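Local coordinates for CELL division control protein 6 (Pyrobaculum aerophilum, PDB 1FNN) that binds ADP and magnesium through its AAA+ ATPase domain and is probably involved in regulating DNA replication, at residues I91-F102 with F112-R123. Residues are numbered along the deposited sequence; the frame is centred on the assembly and turned at random.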
loop_
_atom_site.group_PDB
_atom_site.type_symbol
_atom_site.label_atom_id
_atom_site.label_comp_id
_atom_site.label_asym_id
_atom_site.label_seq_id
_atom_site.Cartn_x
_atom_site.Cartn_y
_atom_site.Cartn_z
ATOM N N ILE A 91 18.686 -8.921 18.419
ATOM C CA ILE A 91 19.657 -8.340 19.354
ATOM C C ILE A 91 20.950 -7.986 18.652
ATOM O O ILE A 91 21.620 -6.983 18.985
ATOM C CB ILE A 91 19.879 -9.273 20.569
ATOM C CG1 ILE A 91 20.425 -8.475 21.755
ATOM C CG2 ILE A 91 20.811 -10.414 20.243
ATOM C CD1 ILE A 91 19.374 -7.609 22.422
ATOM N N GLY A 92 21.390 -8.806 17.690
ATOM C CA GLY A 92 22.540 -8.489 16.877
ATOM C C GLY A 92 22.372 -7.186 16.096
ATOM O O GLY A 92 23.316 -6.384 15.988
ATOM N N GLU A 93 21.198 -6.971 15.484
ATOM C CA GLU A 93 20.973 -5.739 14.733
ATOM C C GLU A 93 20.860 -4.537 15.667
ATOM O O GLU A 93 21.521 -3.517 15.436
ATOM C CB GLU A 93 19.757 -5.869 13.811
ATOM C CG GLU A 93 19.422 -4.596 13.037
ATOM C CD GLU A 93 20.543 -4.144 12.116
ATOM O OE1 GLU A 93 21.500 -4.946 11.962
ATOM O OE2 GLU A 93 20.463 -3.013 11.563
ATOM N N ILE A 94 20.288 -4.706 16.864
ATOM C CA ILE A 94 20.232 -3.628 17.848
ATOM C C ILE A 94 21.636 -3.259 18.300
ATOM O O ILE A 94 22.037 -2.105 18.419
ATOM C CB ILE A 94 19.430 -4.082 19.097
ATOM C CG1 ILE A 94 17.949 -4.141 18.732
ATOM C CG2 ILE A 94 19.607 -3.153 20.299
ATOM C CD1 ILE A 94 17.043 -4.784 19.764
ATOM N N ALA A 95 22.431 -4.313 18.568
ATOM C CA ALA A 95 23.818 -4.124 18.996
ATOM C C ALA A 95 24.663 -3.414 17.956
ATOM O O ALA A 95 25.515 -2.531 18.196
ATOM C CB ALA A 95 24.378 -5.531 19.279
ATOM N N ARG A 96 24.470 -3.816 16.697
ATOM C CA ARG A 96 25.161 -3.131 15.607
ATOM C C ARG A 96 24.712 -1.685 15.500
ATOM O O ARG A 96 25.523 -0.758 15.361
ATOM C CB ARG A 96 24.875 -3.888 14.315
ATOM C CG ARG A 96 25.723 -3.460 13.132
ATOM C CD ARG A 96 25.162 -4.004 11.827
ATOM N NE ARG A 96 24.517 -2.997 11.009
ATOM C CZ ARG A 96 23.571 -2.125 11.278
ATOM N NH1 ARG A 96 22.993 -2.014 12.469
ATOM N NH2 ARG A 96 23.136 -1.288 10.343
ATOM N N SER A 97 23.389 -1.463 15.629
ATOM C CA SER A 97 22.911 -0.077 15.480
ATOM C C SER A 97 23.382 0.779 16.636
ATOM O O SER A 97 23.666 1.958 16.456
ATOM C CB SER A 97 21.374 -0.079 15.331
ATOM O OG SER A 97 20.946 1.281 15.557
ATOM N N LEU A 98 23.595 0.251 17.830
ATOM C CA LEU A 98 24.079 0.939 19.018
ATOM C C LEU A 98 25.589 0.816 19.269
ATOM O O LEU A 98 26.115 1.294 20.281
ATOM C CB LEU A 98 23.338 0.342 20.229
ATOM C CG LEU A 98 22.216 1.104 20.934
ATOM C CD1 LEU A 98 21.569 2.207 20.125
ATOM C CD2 LEU A 98 21.158 0.187 21.542
ATOM N N ASN A 99 26.341 0.235 18.333
ATOM C CA ASN A 99 27.747 -0.023 18.515
ATOM C C ASN A 99 28.052 -0.694 19.858
ATOM O O ASN A 99 28.948 -0.195 20.532
ATOM C CB ASN A 99 28.531 1.319 18.535
ATOM C CG ASN A 99 28.492 1.773 17.071
ATOM O OD1 ASN A 99 29.075 1.000 16.310
ATOM N ND2 ASN A 99 27.849 2.903 16.844
ATOM N N ILE A 100 27.453 -1.841 20.119
ATOM C CA ILE A 100 27.742 -2.568 21.367
ATOM C C ILE A 100 28.605 -3.755 20.918
ATOM O O ILE A 100 28.119 -4.599 20.180
ATOM C CB ILE A 100 26.469 -3.167 21.982
ATOM C CG1 ILE A 100 25.523 -2.062 22.493
ATOM C CG2 ILE A 100 26.782 -4.177 23.093
ATOM C CD1 ILE A 100 24.160 -2.671 22.861
ATOM N N PRO A 101 29.846 -3.811 21.369
ATOM C CA PRO A 101 30.716 -4.914 20.962
ATOM C C PRO A 101 30.264 -6.203 21.640
ATOM O O PRO A 101 30.030 -6.162 22.852
ATOM C CB PRO A 101 32.103 -4.490 21.455
ATOM C CG PRO A 101 31.972 -3.091 21.929
ATOM C CD PRO A 101 30.499 -2.862 22.277
ATOM N N PHE A 102 30.283 -7.328 20.950
ATOM C CA PHE A 102 30.045 -8.607 21.620
ATOM C C PHE A 102 31.327 -9.275 22.128
ATOM O O PHE A 102 32.400 -9.220 21.514
ATOM C CB PHE A 102 29.326 -9.617 20.728
ATOM C CG PHE A 102 27.885 -9.322 20.437
ATOM C CD1 PHE A 102 27.264 -9.975 19.378
ATOM C CD2 PHE A 102 27.139 -8.425 21.179
ATOM C CE1 PHE A 102 25.936 -9.737 19.072
ATOM C CE2 PHE A 102 25.812 -8.178 20.885
ATOM C CZ PHE A 102 25.215 -8.837 19.827
ATOM N N PHE A 112 22.698 -11.541 26.758
ATOM C CA PHE A 112 22.477 -10.539 25.718
ATOM C C PHE A 112 21.618 -9.369 26.174
ATOM O O PHE A 112 22.036 -8.215 26.142
ATOM C CB PHE A 112 21.746 -11.213 24.554
ATOM C CG PHE A 112 22.671 -11.658 23.460
ATOM C CD1 PHE A 112 22.556 -12.929 22.923
ATOM C CD2 PHE A 112 23.649 -10.792 22.984
ATOM C CE1 PHE A 112 23.414 -13.332 21.913
ATOM C CE2 PHE A 112 24.499 -11.203 21.980
ATOM C CZ PHE A 112 24.385 -12.465 21.442
ATOM N N LEU A 113 20.471 -9.689 26.824
ATOM C CA LEU A 113 19.624 -8.610 27.319
ATOM C C LEU A 113 20.347 -7.815 28.372
ATOM O O LEU A 113 20.280 -6.580 28.463
ATOM C CB LEU A 113 18.305 -9.138 27.910
ATOM C CG LEU A 113 17.326 -9.643 26.858
ATOM C CD1 LEU A 113 16.177 -10.389 27.550
ATOM C CD2 LEU A 113 16.832 -8.493 25.992
ATOM N N ALA A 114 21.045 -8.567 29.247
ATOM C CA ALA A 114 21.823 -7.873 30.293
ATOM C C ALA A 114 22.868 -6.953 29.649
ATOM O O ALA A 114 23.118 -5.865 30.176
ATOM C CB ALA A 114 22.471 -8.944 31.160
ATOM N N LEU A 115 23.550 -7.427 28.626
ATOM C CA LEU A 115 24.548 -6.566 27.936
ATOM C C LEU A 115 23.921 -5.301 27.351
ATOM O O LEU A 115 24.382 -4.172 27.530
ATOM C CB LEU A 115 25.241 -7.367 26.837
ATOM C CG LEU A 115 26.375 -6.648 26.061
ATOM C CD1 LEU A 115 27.497 -6.209 26.984
ATOM C CD2 LEU A 115 26.911 -7.557 24.966
ATOM N N LEU A 116 22.761 -5.466 26.723
ATOM C CA LEU A 116 22.018 -4.333 26.145
ATOM C C LEU A 116 21.572 -3.402 27.233
ATOM O O LEU A 116 21.752 -2.176 27.172
ATOM C CB LEU A 116 20.843 -4.861 25.276
ATOM C CG LEU A 116 19.830 -3.753 24.897
ATOM C CD1 LEU A 116 20.537 -2.708 24.039
ATOM C CD2 LEU A 116 18.612 -4.358 24.221
ATOM N N VAL A 117 21.087 -3.943 28.366
ATOM C CA VAL A 117 20.757 -3.034 29.485
ATOM C C VAL A 117 21.976 -2.303 29.994
ATOM O O VAL A 117 21.956 -1.113 30.330
ATOM C CB VAL A 117 20.079 -3.854 30.615
ATOM C CG1 VAL A 117 19.983 -3.064 31.898
ATOM C CG2 VAL A 117 18.697 -4.306 30.136
ATOM N N GLU A 118 23.095 -3.020 30.202
ATOM C CA GLU A 118 24.315 -2.353 30.709
ATOM C C GLU A 118 24.765 -1.201 29.828
ATOM O O GLU A 118 25.057 -0.048 30.243
ATOM C CB GLU A 118 25.424 -3.434 30.767
ATOM C CG GLU A 118 26.768 -2.820 31.191
ATOM C CD GLU A 118 27.909 -3.757 30.831
ATOM O OE1 GLU A 118 27.895 -4.925 31.268
ATOM O OE2 GLU A 118 28.836 -3.344 30.106
ATOM N N HIS A 119 24.797 -1.467 28.515
ATOM C CA HIS A 119 25.211 -0.394 27.588
ATOM C C HIS A 119 24.255 0.784 27.624
ATOM O O HIS A 119 24.700 1.939 27.722
ATOM C CB HIS A 119 25.381 -0.950 26.171
ATOM C CG HIS A 119 26.756 -1.474 25.890
ATOM N ND1 HIS A 119 27.698 -0.732 25.199
ATOM C CD2 HIS A 119 27.342 -2.662 26.208
ATOM C CE1 HIS A 119 28.810 -1.451 25.107
ATOM N NE2 HIS A 119 28.620 -2.617 25.707
ATOM N N LEU A 120 22.927 0.540 27.646
ATOM C CA LEU A 120 21.964 1.660 27.684
ATOM C C LEU A 120 22.139 2.516 28.929
ATOM O O LEU A 120 22.146 3.741 28.950
ATOM C CB LEU A 120 20.531 1.092 27.628
ATOM C CG LEU A 120 20.049 0.494 26.293
ATOM C CD1 LEU A 120 18.668 -0.147 26.461
ATOM C CD2 LEU A 120 20.034 1.539 25.176
ATOM N N ARG A 121 22.341 1.826 30.059
ATOM C CA ARG A 121 22.565 2.455 31.353
ATOM C C ARG A 121 23.918 3.134 31.477
ATOM O O ARG A 121 23.967 4.348 31.721
ATOM C CB ARG A 121 22.460 1.399 32.465
ATOM C CG ARG A 121 22.729 1.969 33.853
ATOM C CD ARG A 121 22.510 0.903 34.932
ATOM N NE ARG A 121 22.261 1.592 36.187
ATOM C CZ ARG A 121 21.456 1.235 37.173
ATOM N NH1 ARG A 121 20.730 0.127 37.130
ATOM N NH2 ARG A 121 21.391 2.032 38.236
ATOM N N GLU A 122 25.003 2.412 31.204
ATOM C CA GLU A 122 26.336 2.993 31.432
ATOM C C GLU A 122 26.745 4.046 30.440
ATOM O O GLU A 122 27.645 4.863 30.681
ATOM C CB GLU A 122 27.362 1.841 31.435
ATOM C CG GLU A 122 27.039 0.793 32.501
ATOM C CD GLU A 122 26.765 1.353 33.883
ATOM O OE1 GLU A 122 27.112 2.530 34.133
ATOM O OE2 GLU A 122 26.201 0.632 34.737
ATOM N N ARG A 123 26.137 4.016 29.242
ATOM C CA ARG A 123 26.451 5.041 28.243
ATOM C C ARG A 123 25.344 6.088 28.273
ATOM O O ARG A 123 25.386 6.995 27.450
ATOM C CB ARG A 123 26.658 4.390 26.875
ATOM C CG ARG A 123 27.996 3.669 26.703
ATOM C CD ARG A 123 28.029 2.686 25.551
ATOM N NE ARG A 123 27.679 3.258 24.255
ATOM C CZ ARG A 123 27.230 2.606 23.203
ATOM N NH1 ARG A 123 26.957 3.297 22.087
ATOM N NH2 ARG A 123 27.033 1.294 23.201
HETATM O O HOH W 1 30.648 -4.545 25.738
#
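The carbonyl oxygen of L98 is gripped end-on by both terminal nitrogens of R123, NH1 at 2.8 Å and NH2 at 3.1 Å, and lies in the plane of the guanidinium. Arginine suits this place because NH2 has a second N-H to give: it donates to H119 ND1 at 2.9 Å, nearly straight at 162°, though tilted from the imidazole plane. The bend at chi3 turns the R123 chain back toward that ring. NE2 of H119 hydrogen-bonds to a water at 2.8 Å. The imidazole, held at both nitrogens, offers a face to I100, whose CG2 makes a CH-pi contact 3.6 Å from the ring centroid, while CD of P101 packs near CE1. L98 O is available because helix 87-97 ends here in a Schellman motif: N99, at positive phi, is its C-prime residue, and I100 N returns to A95 O. Beyond it, I100 to F102 pack against helix 109-122; segments 91-97 and 112-122 run roughly parallel in the AAA domain, 22° between their axes. L116 splits its branches, CD1 meeting I94, L98 and I100, CD2 meeting CD1 of I91, so one forked leucine meets four side chains. I94 and L98 also reach strands 75-80 and 127-132, setting helix 87-97 and the residue after it against the parallel sheet. At the other end CG2 of I91 sits over the centre of one face of the F112 ring, a CH-pi contact 3.9 Å from the centroid; F112 turns an edge to the face of F102, planes at 60°, and L115 CD2 meets F102 CD2.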